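Local coordinates for RctB replication initiator protein (Vibrio cholerae, PDB 5UBE) that initiates replication of the second chromosome of the cholera bacterium, probably binding DNA through a winged-helix-type domain, at residues A[19-24]-A[63-68]; A[92-97]-A[110-115]. All blocks are in the same frame, centred on the assembly; numbering follows the deposited sequence.

Contact 1 of 2, residues A[19-24]-A[63-68]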
ATOM      1  N   HIS A  19      -4.296   5.036   5.256  1.00 27.58           N
ATOM      2  CA  HIS A  19      -3.551   5.115   4.016  1.00 24.65           C
ATOM      3  C   HIS A  19      -4.026   4.036   3.048  1.00 32.52           C
ATOM      4  O   HIS A  19      -4.552   2.999   3.455  1.00 32.53           O
ATOM      5  CB  HIS A  19      -2.051   4.978   4.281  1.00 35.43           C
ATOM      6  CG  HIS A  19      -1.410   6.235   4.778  1.00 39.77           C
ATOM      7  ND1 HIS A  19      -0.092   6.293   5.175  1.00 40.29           N
ATOM      8  CD2 HIS A  19      -1.905   7.485   4.934  1.00 43.32           C
ATOM      9  CE1 HIS A  19       0.198   7.524   5.553  1.00 42.06           C
ATOM     10  NE2 HIS A  19      -0.884   8.266   5.418  1.00 43.16           N
ATOM     11  N   LEU A  20      -3.812   4.288   1.752  1.00 30.28           N
ATOM     12  CA  LEU A  20      -4.377   3.489   0.672  1.00 34.68           C
ATOM     13  C   LEU A  20      -3.289   2.951  -0.250  1.00 30.25           C
ATOM     14  O   LEU A  20      -2.294   3.626  -0.521  1.00 34.18           O
ATOM     15  CB  LEU A  20      -5.349   4.323  -0.157  1.00 31.69           C
ATOM     16  CG  LEU A  20      -6.597   4.843   0.546  1.00 36.08           C
ATOM     17  CD1 LEU A  20      -7.503   5.567  -0.439  1.00 36.73           C
ATOM     18  CD2 LEU A  20      -7.330   3.692   1.192  1.00 35.92           C
ATOM     19  N   PHE A  21      -3.510   1.737  -0.754  1.00 35.07           N
ATOM     20  CA  PHE A  21      -2.599   1.068  -1.675  1.00 31.11           C
ATOM     21  C   PHE A  21      -3.333   0.724  -2.962  1.00 35.46           C
ATOM     22  O   PHE A  21      -4.368   0.054  -2.931  1.00 27.46           O
ATOM     23  CB  PHE A  21      -2.034  -0.210  -1.062  1.00 34.37           C
ATOM     24  CG  PHE A  21      -1.220   0.029   0.167  1.00 42.12           C
ATOM     25  CD1 PHE A  21       0.135   0.291   0.073  1.00 33.87           C
ATOM     26  CD2 PHE A  21      -1.817   0.020   1.419  1.00 37.05           C
ATOM     27  CE1 PHE A  21       0.882   0.523   1.220  1.00 44.99           C
ATOM     28  CE2 PHE A  21      -1.075   0.250   2.560  1.00 39.10           C
ATOM     29  CZ  PHE A  21       0.259   0.499   2.470  1.00 35.12           C
ATOM     30  N   GLU A  22      -2.782   1.153  -4.089  1.00 34.84           N
ATOM     31  CA  GLU A  22      -3.371   0.817  -5.379  1.00 40.34           C
ATOM     32  C   GLU A  22      -3.039  -0.634  -5.733  1.00 33.15           C
ATOM     33  O   GLU A  22      -1.865  -1.019  -5.773  1.00 33.64           O
ATOM     34  CB  GLU A  22      -2.863   1.799  -6.433  1.00 33.91           C
ATOM     35  CG  GLU A  22      -3.044   1.379  -7.859  1.00 45.55           C
ATOM     36  CD  GLU A  22      -2.156   2.190  -8.786  1.00 50.46           C
ATOM     37  OE1 GLU A  22      -2.311   3.434  -8.810  1.00 45.23           O
ATOM     38  OE2 GLU A  22      -1.289   1.588  -9.459  1.00 44.56           O
ATOM     39  N   VAL A  23      -4.079  -1.438  -5.972  1.00 32.87           N
ATOM     40  CA  VAL A  23      -3.891  -2.832  -6.351  1.00 31.71           C
ATOM     41  C   VAL A  23      -3.306  -2.909  -7.754  1.00 38.07           C
ATOM     42  O   VAL A  23      -3.712  -2.169  -8.657  1.00 38.35           O
ATOM     43  CB  VAL A  23      -5.229  -3.583  -6.267  1.00 39.77           C
ATOM     44  CG1 VAL A  23      -5.079  -4.998  -6.809  1.00 47.38           C
ATOM     45  CG2 VAL A  23      -5.731  -3.604  -4.821  1.00 36.39           C
ATOM     46  N   SER A  24      -2.323  -3.788  -7.940  1.00 35.66           N
ATOM     47  CA  SER A  24      -1.812  -4.060  -9.278  1.00 29.08           C
ATOM     48  C   SER A  24      -1.429  -5.526  -9.368  1.00 36.36           C
ATOM     49  O   SER A  24      -0.695  -6.030  -8.514  1.00 29.85           O
ATOM     50  CB  SER A  24      -0.608  -3.172  -9.609  1.00 42.61           C
ATOM     51  OG  SER A  24       0.468  -3.919 -10.172  1.00 34.23           O
ATOM     52  N   VAL A  63      -6.598  -1.059  -1.487  1.00 37.35           N
ATOM     53  CA  VAL A  63      -6.514  -1.761  -0.210  1.00 34.29           C
ATOM     54  C   VAL A  63      -6.114  -0.731   0.842  1.00 33.71           C
ATOM     55  O   VAL A  63      -5.195   0.055   0.616  1.00 28.63           O
ATOM     56  CB  VAL A  63      -5.485  -2.909  -0.247  1.00 36.34           C
ATOM     57  CG1 VAL A  63      -5.281  -3.481   1.153  1.00 30.84           C
ATOM     58  CG2 VAL A  63      -5.931  -3.995  -1.208  1.00 37.08           C
ATOM     59  N   SER A  64      -6.807  -0.706   1.974  1.00 32.61           N
ATOM     60  CA  SER A  64      -6.486   0.306   2.974  1.00 29.29           C
ATOM     61  C   SER A  64      -5.656  -0.320   4.090  1.00 28.45           C
ATOM     62  O   SER A  64      -5.613  -1.543   4.240  1.00 32.53           O
ATOM     63  CB  SER A  64      -7.766   0.937   3.530  1.00 28.75           C
ATOM     64  OG  SER A  64      -8.543  -0.031   4.197  1.00 28.68           O
ATOM     65  N   THR A  65      -4.958   0.531   4.858  1.00 35.29           N
ATOM     66  CA  THR A  65      -4.279   0.026   6.058  1.00 32.72           C
ATOM     67  C   THR A  65      -5.277  -0.591   7.039  1.00 26.02           C
ATOM     68  O   THR A  65      -4.949  -1.562   7.735  1.00 26.82           O
ATOM     69  CB  THR A  65      -3.454   1.139   6.728  1.00 29.20           C
ATOM     70  OG1 THR A  65      -4.269   2.294   6.961  1.00 41.34           O
ATOM     71  CG2 THR A  65      -2.328   1.538   5.844  1.00 29.60           C
ATOM     72  N   THR A  66      -6.515  -0.089   7.074  1.00 25.59           N
ATOM     73  CA  THR A  66      -7.521  -0.701   7.946  1.00 32.47           C
ATOM     74  C   THR A  66      -7.791  -2.141   7.529  1.00 36.73           C
ATOM     75  O   THR A  66      -7.846  -3.045   8.371  1.00 30.88           O
ATOM     76  CB  THR A  66      -8.815   0.120   7.937  1.00 38.68           C
ATOM     77  OG1 THR A  66      -8.606   1.333   8.677  1.00 35.63           O
ATOM     78  CG2 THR A  66      -9.980  -0.668   8.588  1.00 36.66           C
ATOM     79  N   GLU A  67      -7.934  -2.380   6.225  1.00 34.69           N
ATOM     80  CA  GLU A  67      -8.129  -3.741   5.737  1.00 34.74           C
ATOM     81  C   GLU A  67      -6.898  -4.601   5.995  1.00 29.61           C
ATOM     82  O   GLU A  67      -7.025  -5.812   6.214  1.00 31.88           O
ATOM     83  CB  GLU A  67      -8.491  -3.711   4.235  1.00 28.66           C
ATOM     84  CG  GLU A  67      -9.797  -2.959   3.941  1.00 36.08           C
ATOM     85  CD  GLU A  67     -10.130  -2.844   2.448  1.00 30.55           C
ATOM     86  OE1 GLU A  67      -9.217  -2.615   1.634  1.00 38.18           O
ATOM     87  OE2 GLU A  67     -11.314  -2.981   2.087  1.00 52.90           O
ATOM     88  N   LEU A  68      -5.706  -4.001   5.954  1.00 25.29           N
ATOM     89  CA  LEU A  68      -4.490  -4.756   6.241  1.00 29.31           C
ATOM     90  C   LEU A  68      -4.465  -5.236   7.688  1.00 37.70           C
ATOM     91  O   LEU A  68      -4.116  -6.393   7.960  1.00 30.37           O
ATOM     92  CB  LEU A  68      -3.252  -3.913   5.939  1.00 31.72           C
ATOM     93  CG  LEU A  68      -2.992  -3.610   4.456  1.00 33.43           C
ATOM     94  CD1 LEU A  68      -1.652  -2.944   4.265  1.00 27.70           C
ATOM     95  CD2 LEU A  68      -3.084  -4.865   3.585  1.00 34.99           C
TER
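F21 and V63 form a hydrogen-bonded antiparallel pair where the short outer strand 62-64 lies against strand 20-22, just as the chain turns into helix 65-71. F21 N gives to V63 O at 2.7 Å, and V63 N returns a bond to F21 O. A third bond, T65 N to H19 O at 2.9 Å, carries the pairing on into the first turn of the helix. On one side of the sheet, L20 CD2 rests on S64 CB at 3.6 Å. On the other, T65 CG2 comes to the edge of the F21 ring at CE2, at 3.7 Å, while L68 CD1 approaches the same CE2 obliquely. Farther along, V23 CG2 meets V63 CG2 at 3.6 Å. S64 is the N-cap: OG accepts from E67 N at 3.2 Å, and E67 OE1 accepts from S64 N, completing a capping box. I51 of helix 42-55 and L85 of helix 78-91 also pack on F21. Two N-H groups of the first turn are thus taken up, T65 N by H19 O and E67 N by the cap, and the first of these bonds ties the start of helix 65-71 to strand 20-22.

Contact 2 of 2, residues A[92-97]-A[110-115]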
ATOM      1  N   GLY A  92      12.238   3.072  -1.989  1.00 34.99           N
ATOM      2  CA  GLY A  92      11.751   3.473  -3.288  1.00 29.90           C
ATOM      3  C   GLY A  92      10.693   2.568  -3.886  1.00 34.57           C
ATOM      4  O   GLY A  92      10.468   2.640  -5.095  1.00 30.18           O
ATOM      5  N   LEU A  93      10.020   1.745  -3.072  1.00 31.31           N
ATOM      6  CA  LEU A  93       9.054   0.771  -3.576  1.00 32.88           C
ATOM      7  C   LEU A  93       7.724   1.408  -3.957  1.00 34.34           C
ATOM      8  O   LEU A  93       7.018   0.881  -4.823  1.00 31.01           O
ATOM      9  CB  LEU A  93       8.808  -0.326  -2.533  1.00 28.94           C
ATOM     10  CG  LEU A  93      10.052  -1.083  -2.077  1.00 34.80           C
ATOM     11  CD1 LEU A  93       9.655  -2.326  -1.326  1.00 36.77           C
ATOM     12  CD2 LEU A  93      10.918  -1.436  -3.269  1.00 38.30           C
ATOM     13  N   PHE A  94       7.372   2.530  -3.337  1.00 32.42           N
ATOM     14  CA  PHE A  94       6.078   3.166  -3.513  1.00 31.91           C
ATOM     15  C   PHE A  94       6.240   4.623  -3.899  1.00 32.72           C
ATOM     16  O   PHE A  94       7.024   5.353  -3.281  1.00 39.27           O
ATOM     17  CB  PHE A  94       5.245   3.142  -2.220  1.00 37.21           C
ATOM     18  CG  PHE A  94       4.812   1.791  -1.790  1.00 35.28           C
ATOM     19  CD1 PHE A  94       3.806   1.124  -2.476  1.00 33.44           C
ATOM     20  CD2 PHE A  94       5.374   1.205  -0.660  1.00 30.59           C
ATOM     21  CE1 PHE A  94       3.377  -0.123  -2.061  1.00 35.49           C
ATOM     22  CE2 PHE A  94       4.956  -0.039  -0.238  1.00 40.27           C
ATOM     23  CZ  PHE A  94       3.954  -0.701  -0.929  1.00 26.49           C
ATOM     24  N   LYS A  95       5.448   5.053  -4.877  1.00 40.88           N
ATOM     25  CA  LYS A  95       5.196   6.468  -5.096  1.00 39.52           C
ATOM     26  C   LYS A  95       4.052   6.917  -4.192  1.00 43.85           C
ATOM     27  O   LYS A  95       2.932   6.382  -4.277  1.00 35.30           O
ATOM     28  CB  LYS A  95       4.852   6.732  -6.554  1.00 40.62           C
ATOM     29  CG  LYS A  95       4.699   8.200  -6.893  1.00 52.54           C
ATOM     30  CD  LYS A  95       4.473   8.382  -8.385  1.00 64.97           C
ATOM     31  CE  LYS A  95       4.384   9.852  -8.757  1.00 70.18           C
ATOM     32  NZ  LYS A  95       3.925  10.032 -10.160  1.00 73.68           N
ATOM     33  N   GLN A  96       4.335   7.897  -3.334  1.00 39.96           N
ATOM     34  CA  GLN A  96       3.319   8.484  -2.466  1.00 47.12           C
ATOM     35  C   GLN A  96       2.550   9.555  -3.227  1.00 53.47           C
ATOM     36  O   GLN A  96       3.137  10.531  -3.707  1.00 61.01           O
ATOM     37  CB  GLN A  96       3.951   9.079  -1.213  1.00 43.26           C
ATOM     38  CG  GLN A  96       4.680   8.078  -0.349  1.00 49.88           C
ATOM     39  CD  GLN A  96       4.885   8.599   1.062  1.00 51.77           C
ATOM     40  OE1 GLN A  96       5.977   9.044   1.410  1.00 57.45           O
ATOM     41  NE2 GLN A  96       3.826   8.553   1.884  1.00 48.82           N
ATOM     42  N   ILE A  97       1.238   9.376  -3.315  1.00 49.41           N
ATOM     43  CA  ILE A  97       0.343  10.265  -4.049  1.00 44.24           C
ATOM     44  C   ILE A  97      -0.696  10.800  -3.075  1.00 49.55           C
ATOM     45  O   ILE A  97      -1.524  10.018  -2.591  1.00 45.35           O
ATOM     46  CB  ILE A  97      -0.342   9.514  -5.198  1.00 43.00           C
ATOM     47  CG1 ILE A  97       0.706   8.849  -6.098  1.00 47.88           C
ATOM     48  CG2 ILE A  97      -1.276  10.443  -5.974  1.00 45.41           C
ATOM     49  CD1 ILE A  97       0.119   7.901  -7.134  1.00 45.52           C
ATOM     50  N   MET A 110      -3.156   9.361   1.951  1.00 35.90           N
ATOM     51  CA  MET A 110      -2.027   9.009   1.088  1.00 43.32           C
ATOM     52  C   MET A 110      -2.351   7.789   0.228  1.00 40.78           C
ATOM     53  O   MET A 110      -2.776   6.748   0.745  1.00 37.69           O
ATOM     54  CB  MET A 110      -0.766   8.724   1.904  1.00 38.82           C
ATOM     55  CG  MET A 110       0.234   9.864   1.921  1.00 46.12           C
ATOM     56  SD  MET A 110       0.681  10.460   0.286  1.00 60.55           S
ATOM     57  CE  MET A 110       1.733  11.839   0.753  1.00 64.41           C
ATOM     58  N   LEU A 111      -2.130   7.913  -1.076  1.00 41.39           N
ATOM     59  CA  LEU A 111      -2.231   6.784  -1.989  1.00 33.94           C
ATOM     60  C   LEU A 111      -0.832   6.296  -2.332  1.00 41.00           C
ATOM     61  O   LEU A 111       0.074   7.098  -2.562  1.00 36.83           O
ATOM     62  CB  LEU A 111      -2.986   7.166  -3.263  1.00 35.59           C
ATOM     63  CG  LEU A 111      -3.214   6.017  -4.245  1.00 41.50           C
ATOM     64  CD1 LEU A 111      -4.082   4.944  -3.604  1.00 29.03           C
ATOM     65  CD2 LEU A 111      -3.835   6.537  -5.532  1.00 42.95           C
ATOM     66  N   HIS A 112      -0.660   4.981  -2.362  1.00 38.31           N
ATOM     67  CA  HIS A 112       0.645   4.372  -2.583  1.00 31.19           C
ATOM     68  C   HIS A 112       0.539   3.443  -3.773  1.00 30.41           C
ATOM     69  O   HIS A 112      -0.314   2.549  -3.790  1.00 32.26           O
ATOM     70  CB  HIS A 112       1.123   3.624  -1.336  1.00 28.48           C
ATOM     71  CG  HIS A 112       1.233   4.509  -0.145  1.00 34.35           C
ATOM     72  ND1 HIS A 112       2.441   4.966   0.337  1.00 37.06           N
ATOM     73  CD2 HIS A 112       0.277   5.086   0.617  1.00 26.65           C
ATOM     74  CE1 HIS A 112       2.225   5.761   1.370  1.00 33.21           C
ATOM     75  NE2 HIS A 112       0.921   5.852   1.561  1.00 36.14           N
ATOM     76  N   ARG A 113       1.407   3.657  -4.755  1.00 32.91           N
ATOM     77  CA  ARG A 113       1.411   2.920  -6.011  1.00 37.96           C
ATOM     78  C   ARG A 113       2.746   2.208  -6.142  1.00 29.68           C
ATOM     79  O   ARG A 113       3.797   2.825  -5.966  1.00 31.08           O
ATOM     80  CB  ARG A 113       1.184   3.867  -7.195  1.00 33.03           C
ATOM     81  CG  ARG A 113       1.697   3.359  -8.540  1.00 41.39           C
ATOM     82  CD  ARG A 113       1.438   4.410  -9.600  1.00 43.83           C
ATOM     83  NE  ARG A 113       0.074   4.921  -9.484  1.00 48.35           N
ATOM     84  CZ  ARG A 113      -0.374   6.024 -10.072  1.00 53.40           C
ATOM     85  NH1 ARG A 113       0.432   6.758 -10.830  1.00 46.79           N
ATOM     86  NH2 ARG A 113      -1.635   6.397  -9.898  1.00 54.23           N
ATOM     87  N   PHE A 114       2.701   0.907  -6.401  1.00 27.51           N
ATOM     88  CA  PHE A 114       3.929   0.161  -6.604  1.00 27.80           C
ATOM     89  C   PHE A 114       4.697   0.760  -7.770  1.00 32.37           C
ATOM     90  O   PHE A 114       4.106   1.243  -8.739  1.00 34.62           O
ATOM     91  CB  PHE A 114       3.617  -1.314  -6.859  1.00 30.35           C
ATOM     92  CG  PHE A 114       3.248  -2.089  -5.598  1.00 34.47           C
ATOM     93  CD1 PHE A 114       4.241  -2.534  -4.724  1.00 27.98           C
ATOM     94  CD2 PHE A 114       1.919  -2.368  -5.294  1.00 31.44           C
ATOM     95  CE1 PHE A 114       3.911  -3.251  -3.585  1.00 34.99           C
ATOM     96  CE2 PHE A 114       1.576  -3.083  -4.132  1.00 27.41           C
ATOM     97  CZ  PHE A 114       2.578  -3.523  -3.281  1.00 29.08           C
ATOM     98  N   ILE A 115       6.021   0.773  -7.649  1.00 34.91           N
ATOM     99  CA  ILE A 115       6.908   1.311  -8.672  1.00 30.70           C
ATOM    100  C   ILE A 115       7.600   0.140  -9.352  1.00 31.12           C
ATOM    101  O   ILE A 115       8.093  -0.777  -8.684  1.00 31.94           O
ATOM    102  CB  ILE A 115       7.935   2.298  -8.075  1.00 36.07           C
ATOM    103  CG1 ILE A 115       7.228   3.374  -7.248  1.00 40.83           C
ATOM    104  CG2 ILE A 115       8.729   2.972  -9.187  1.00 48.37           C
ATOM    105  CD1 ILE A 115       8.139   4.468  -6.746  1.00 48.97           C
TER
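F94 CE1 sits 3.5 Å above one face of the F114 ring, displaced toward the rim, with the two ring planes 45° apart. H112 turns its edge toward the face of F94 in a T-shaped pair, planes at 90°, and R113 O lies at the edge of the F94 ring. Beside H112 runs the extended Q96 side chain, its amide 24° from the imidazole plane and NE2 3.3 Å from H112 CE1. H112 ND1 is buried with no partner in the model. On the opposite side of the hairpin, I97 CD1 stands over the centre of one face of the R113 guanidinium, 3.5 Å from CZ, while R113 NE makes a salt bridge to E22. Backbone bonds join K95 with R113 and I97 with L111 in both directions, and I115 N reaches L93 O at 3.0 Å. I115 CD1 lies against G92 O at 3.4 Å. G92 ends helix 78-91 in a Schellman motif. The aromatic cluster faces the helical core: L85 and A88 of helix 78-91 and L48 of helix 42-55 pack on F94, and W30 of helix 26-34 on F114, while strand 20-22 flanks strand 108-114.

From the N terminus, strand 20-22 comes first; the chain then runs through helices 26-34 and 42-55 before strand 62-64 returns to it, and contact 1 closes that largely helical loop. Helices 65-71 and 78-91 follow, and contact 2 closes the much shorter loop of the hairpin formed by strands 94-100 and 108-114. The two loops are in series and neither encloses the other. They meet in one mixed sheet, where strand 20-22 runs parallel to 108-114: L20 O lies 2.8 Å from H112 N, and E22 N 2.9 Å from H112 O, both probable hydrogen bonds. Helices followed by a two-stranded hairpin are consistent with a winged-helix arrangement.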